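Local atomic coordinates of nucleoporin NUP82 (Chaetomium thermophilum, PDB entry 5CWW), a protein that probably serves as a structural component of the nuclear pore complex and as a docking partner for passing transport factors. Residues D391-G396 with I427-S432; A308-A313 with L325-Q330. All blocks are in the same frame, centred on the assembly; numbering follows the deposited sequence.

Contact 1: residues D391-G396 with I427-S432; sequences DIYVIG and IICLLS
I392 lies beside L430 and I428 on one face of an antiparallel strand pair, and its atoms meet them in turn. CB and CG1 lie near the carbonyl of C429, with I392 CG1 3.7 Å from C429 O. I392 CG1, anti to the backbone N (chi1 -179°), also reaches L430 CD2 at 3.9 Å. The tip, I392 CD1, touches that same methyl and, at 4.2 Å, I428 CG2. V394 continues this face, V394 CG2 lying 4.1 Å from I428 CG1, and W273 of strand 272-276 packs on I392, V394 and I428. An alanine in place of I392 would probably open a gap beside L430 CD2 and I428 CG2 and deprive W273 of part of its packing.

On the other face, C429 SG sits at the edge of the Y393 ring, near its plane, 4.2 Å from Y393 CD2, while Y393 OH is hydrogen-bonded to P499 O. Six backbone hydrogen bonds form three reciprocal pairs, at D391-L431, Y393-C429 and I395-I427; the strand axes run at 163°. D391 OD1 accepts from the next backbone N, I392 N, at 2.7 Å. The chemistry is therefore divided: paired amides and carbonyls fix the register, aliphatic groups line one face, and the other mixes apolar side chains with the Y393 phenol and a carboxylate held by R47 and the N-H groups of I392 and F492.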
loop_
_atom_site.group_PDB
_atom_site.type_symbol
_atom_site.label_atom_id
_atom_site.label_comp_id
_atom_site.label_asym_id
_atom_site.label_seq_id
_atom_site.Cartn_x
_atom_site.Cartn_y
_atom_site.Cartn_z
ATOM N N ASP B 391 8.968 0.048 1.112
ATOM C CA ASP B 391 8.050 1.129 1.447
ATOM C C ASP B 391 7.752 2.007 0.243
ATOM O O ASP B 391 8.490 2.013 -0.741
ATOM C CB ASP B 391 8.617 1.991 2.576
ATOM C CG ASP B 391 7.529 2.648 3.414
ATOM O OD1 ASP B 391 6.352 2.633 2.997
ATOM O OD2 ASP B 391 7.854 3.195 4.489
ATOM N N ILE B 392 6.651 2.743 0.336
ATOM C CA ILE B 392 6.252 3.679 -0.701
ATOM C C ILE B 392 5.719 4.942 -0.037
ATOM O O ILE B 392 5.024 4.874 0.977
ATOM C CB ILE B 392 5.189 3.075 -1.645
ATOM C CG1 ILE B 392 4.819 4.077 -2.743
ATOM C CG2 ILE B 392 3.953 2.628 -0.856
ATOM C CD1 ILE B 392 3.996 3.486 -3.868
ATOM N N TYR B 393 6.065 6.091 -0.607
ATOM C CA TYR B 393 5.646 7.380 -0.074
ATOM C C TYR B 393 5.339 8.326 -1.221
ATOM O O TYR B 393 6.205 8.615 -2.045
ATOM C CB TYR B 393 6.727 7.967 0.833
ATOM C CG TYR B 393 6.441 9.377 1.293
ATOM C CD1 TYR B 393 5.456 9.633 2.237
ATOM C CD2 TYR B 393 7.162 10.451 0.790
ATOM C CE1 TYR B 393 5.194 10.922 2.662
ATOM C CE2 TYR B 393 6.909 11.741 1.210
ATOM C CZ TYR B 393 5.924 11.972 2.146
ATOM O OH TYR B 393 5.671 13.255 2.563
ATOM N N VAL B 394 4.095 8.789 -1.279
ATOM C CA VAL B 394 3.626 9.580 -2.406
ATOM C C VAL B 394 3.243 10.991 -1.985
ATOM O O VAL B 394 2.422 11.187 -1.094
ATOM C CB VAL B 394 2.416 8.919 -3.085
ATOM C CG1 VAL B 394 1.978 9.724 -4.309
ATOM C CG2 VAL B 394 2.759 7.493 -3.487
ATOM N N ILE B 395 3.855 11.969 -2.642
ATOM C CA ILE B 395 3.501 13.365 -2.454
ATOM C C ILE B 395 2.551 13.757 -3.575
ATOM O O ILE B 395 2.952 13.855 -4.735
ATOM C CB ILE B 395 4.741 14.270 -2.457
ATOM C CG1 ILE B 395 5.765 13.763 -1.440
ATOM C CG2 ILE B 395 4.348 15.707 -2.137
ATOM C CD1 ILE B 395 7.138 14.356 -1.603
ATOM N N GLY B 396 1.287 13.967 -3.227
ATOM C CA GLY B 396 0.272 14.253 -4.222
ATOM C C GLY B 396 0.486 15.593 -4.896
ATOM O O GLY B 396 1.027 16.523 -4.297
ATOM N N ILE B 427 4.528 12.873 -6.880
ATOM C CA ILE B 427 5.877 12.351 -6.732
ATOM C C ILE B 427 5.798 11.031 -5.982
ATOM O O ILE B 427 5.346 10.980 -4.837
ATOM C CB ILE B 427 6.803 13.330 -5.984
ATOM C CG1 ILE B 427 6.774 14.706 -6.661
ATOM C CG2 ILE B 427 8.227 12.783 -5.950
ATOM C CD1 ILE B 427 7.562 15.781 -5.933
ATOM N N ILE B 428 6.218 9.963 -6.649
ATOM C CA ILE B 428 6.180 8.630 -6.072
ATOM C C ILE B 428 7.583 8.244 -5.623
ATOM O O ILE B 428 8.498 8.110 -6.439
ATOM C CB ILE B 428 5.625 7.592 -7.073
ATOM C CG1 ILE B 428 4.144 7.865 -7.359
ATOM C CG2 ILE B 428 5.746 6.174 -6.518
ATOM C CD1 ILE B 428 3.866 9.001 -8.322
ATOM N N CYS B 429 7.744 8.090 -4.313
ATOM C CA CYS B 429 9.028 7.740 -3.721
ATOM C C CYS B 429 9.019 6.271 -3.310
ATOM O O CYS B 429 8.074 5.806 -2.664
ATOM C CB CYS B 429 9.326 8.639 -2.520
ATOM S SG CYS B 429 9.197 10.412 -2.883
ATOM N N LEU B 430 10.066 5.546 -3.696
ATOM C CA LEU B 430 10.138 4.102 -3.488
ATOM C C LEU B 430 11.386 3.733 -2.694
ATOM O O LEU B 430 12.490 4.146 -3.037
ATOM C CB LEU B 430 10.137 3.366 -4.829
ATOM C CG LEU B 430 9.026 3.744 -5.813
ATOM C CD1 LEU B 430 9.251 3.068 -7.159
ATOM C CD2 LEU B 430 7.659 3.381 -5.254
ATOM N N LEU B 431 11.195 2.937 -1.647
ATOM C CA LEU B 431 12.279 2.533 -0.756
ATOM C C LEU B 431 12.558 1.037 -0.884
ATOM O O LEU B 431 11.680 0.206 -0.640
ATOM C CB LEU B 431 11.921 2.895 0.686
ATOM C CG LEU B 431 12.953 2.722 1.800
ATOM C CD1 LEU B 431 14.286 3.366 1.447
ATOM C CD2 LEU B 431 12.393 3.338 3.076
ATOM N N SER B 432 13.785 0.705 -1.279
ATOM C CA SER B 432 14.194 -0.683 -1.468
ATOM C C SER B 432 14.762 -1.278 -0.184
ATOM O O SER B 432 15.128 -0.546 0.736
ATOM C CB SER B 432 15.236 -0.786 -2.584
ATOM O OG SER B 432 14.791 -0.143 -3.766
#

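Contact 2: residues A308-A313 with L325-Q330; sequences AKVAAA and LVAQQQ
K309 stretches its aliphatic chain over V326 and the amide end of Q330. Its first three torsions are extended and the chain bends at the last (chi4 -56°), which places K309 NZ 4.0 Å from V326 CB. One atom earlier, K309 CE lies 3.9 Å from V326 CG1, the two side chains crossing obliquely. K309 CD comes 3.8 Å from Q330 OE1, and here the side chains meet at about a right angle. This is methylene packing against an amide oxygen; the polar work of Q330 is done by NE2, which donates to the carbonyl of A448 and to E447.

A327 is the small residue at the middle of the interface. Its CB points toward the opposite helix, A327 CB touching V310 CG2 at 3.9 Å, and A313 CB stands 4.2 Å from A327 CB. V310 CG2 also lies 3.8 Å from A327 O, so the valine branch rests on the backbone as well as on the methyl. Alanine at this point is consistent with the close approach of the helix axes, 8.9 Å apart at an angle of 150°. Well away from the centre of the chain, two successive helices, 298-315 and 321-338, joined by a short connection and packed roughly antiparallel, form a helical hairpin.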
loop_
_atom_site.group_PDB
_atom_site.type_symbol
_atom_site.label_atom_id
_atom_site.label_comp_id
_atom_site.label_asym_id
_atom_site.label_seq_id
_atom_site.Cartn_x
_atom_site.Cartn_y
_atom_site.Cartn_z
ATOM N N ALA B 308 -12.766 18.896 -19.559
ATOM C CA ALA B 308 -11.675 19.160 -20.488
ATOM C C ALA B 308 -11.235 17.887 -21.201
ATOM O O ALA B 308 -10.896 17.918 -22.384
ATOM C CB ALA B 308 -10.498 19.785 -19.757
ATOM N N LYS B 309 -11.245 16.770 -20.482
ATOM C CA LYS B 309 -10.804 15.502 -21.051
ATOM C C LYS B 309 -11.819 14.974 -22.063
ATOM O O LYS B 309 -11.445 14.378 -23.074
ATOM C CB LYS B 309 -10.573 14.467 -19.950
ATOM C CG LYS B 309 -9.753 13.276 -20.414
ATOM C CD LYS B 309 -9.782 12.135 -19.413
ATOM C CE LYS B 309 -8.822 11.031 -19.825
ATOM N NZ LYS B 309 -9.096 10.521 -21.201
ATOM N N VAL B 310 -13.100 15.191 -21.785
ATOM C CA VAL B 310 -14.157 14.828 -22.723
ATOM C C VAL B 310 -14.025 15.645 -24.001
ATOM O O VAL B 310 -14.185 15.122 -25.105
ATOM C CB VAL B 310 -15.560 15.051 -22.114
ATOM C CG1 VAL B 310 -16.657 14.860 -23.161
ATOM C CG2 VAL B 310 -15.781 14.111 -20.939
ATOM N N ALA B 311 -13.733 16.933 -23.844
ATOM C CA ALA B 311 -13.590 17.828 -24.982
ATOM C C ALA B 311 -12.442 17.379 -25.879
ATOM O O ALA B 311 -12.597 17.271 -27.095
ATOM C CB ALA B 311 -13.367 19.258 -24.508
ATOM N N ALA B 312 -11.292 17.112 -25.267
ATOM C CA ALA B 312 -10.106 16.697 -26.006
ATOM C C ALA B 312 -10.344 15.376 -26.728
ATOM O O ALA B 312 -9.891 15.184 -27.856
ATOM C CB ALA B 312 -8.916 16.581 -25.068
ATOM N N ALA B 313 -11.057 14.467 -26.074
ATOM C CA ALA B 313 -11.330 13.156 -26.650
ATOM C C ALA B 313 -12.270 13.276 -27.845
ATOM O O ALA B 313 -12.129 12.553 -28.831
ATOM C CB ALA B 313 -11.923 12.230 -25.600
ATOM N N LEU B 325 -13.577 6.179 -23.839
ATOM C CA LEU B 325 -14.272 5.449 -22.786
ATOM C C LEU B 325 -13.859 5.938 -21.404
ATOM O O LEU B 325 -14.681 6.004 -20.493
ATOM C CB LEU B 325 -14.000 3.947 -22.912
ATOM C CG LEU B 325 -14.625 3.049 -21.838
ATOM C CD1 LEU B 325 -16.137 3.208 -21.798
ATOM C CD2 LEU B 325 -14.247 1.595 -22.079
ATOM N N VAL B 326 -12.585 6.283 -21.249
ATOM C CA VAL B 326 -12.094 6.794 -19.976
ATOM C C VAL B 326 -12.771 8.123 -19.668
ATOM O O VAL B 326 -13.191 8.368 -18.539
ATOM C CB VAL B 326 -10.562 6.975 -19.978
ATOM C CG1 VAL B 326 -10.077 7.492 -18.631
ATOM C CG2 VAL B 326 -9.876 5.661 -20.305
ATOM N N ALA B 327 -12.885 8.973 -20.684
ATOM C CA ALA B 327 -13.560 10.255 -20.528
ATOM C C ALA B 327 -15.032 10.035 -20.197
ATOM O O ALA B 327 -15.593 10.715 -19.337
ATOM C CB ALA B 327 -13.414 11.091 -21.791
ATOM N N GLN B 328 -15.650 9.079 -20.882
ATOM C CA GLN B 328 -17.042 8.718 -20.629
ATOM C C GLN B 328 -17.266 8.238 -19.195
ATOM O O GLN B 328 -18.194 8.686 -18.521
ATOM C CB GLN B 328 -17.495 7.634 -21.609
ATOM C CG GLN B 328 -18.116 8.179 -22.881
ATOM C CD GLN B 328 -19.440 8.871 -22.627
ATOM O OE1 GLN B 328 -19.991 8.797 -21.527
ATOM N NE2 GLN B 328 -19.958 9.551 -23.643
ATOM N N GLN B 329 -16.416 7.324 -18.739
ATOM C CA GLN B 329 -16.552 6.752 -17.407
ATOM C C GLN B 329 -16.407 7.822 -16.327
ATOM O O GLN B 329 -17.149 7.827 -15.346
ATOM C CB GLN B 329 -15.523 5.641 -17.197
ATOM C CG GLN B 329 -15.864 4.348 -17.926
ATOM C CD GLN B 329 -14.814 3.270 -17.734
ATOM O OE1 GLN B 329 -13.653 3.560 -17.441
ATOM N NE2 GLN B 329 -15.220 2.017 -17.889
ATOM N N GLN B 330 -15.455 8.730 -16.517
ATOM C CA GLN B 330 -15.237 9.816 -15.569
ATOM C C GLN B 330 -16.422 10.774 -15.540
ATOM O O GLN B 330 -16.791 11.284 -14.485
ATOM C CB GLN B 330 -13.964 10.587 -15.917
ATOM C CG GLN B 330 -12.679 9.851 -15.587
ATOM C CD GLN B 330 -11.451 10.723 -15.768
ATOM O OE1 GLN B 330 -11.559 11.899 -16.115
ATOM N NE2 GLN B 330 -10.276 10.152 -15.533
#

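In the fold
Followed from the N terminus, the chain reaches contact 2 first: helix 298-315 turns through a short connection into helix 321-338, and 308-313 meets 325-330 with only 11 residues between them. This hairpin is inserted between strands 281-284 and 369-370 of one four-stranded sheet. The chain then enters the next sheet, where contact 1 joins strand 389-395, outermost within this chain, to 427-432 and closes a 30-residue connection, much of it (401-420) not modelled. The two closures are in series, neither nested nor crossed. The centres of contacts 1 and 2 lie about 28 Å apart. Contact 1 belongs to a succession of small, mostly antiparallel sheets, consistent with an N-terminal beta-propeller domain, and contact 2 to a peripheral helical insertion.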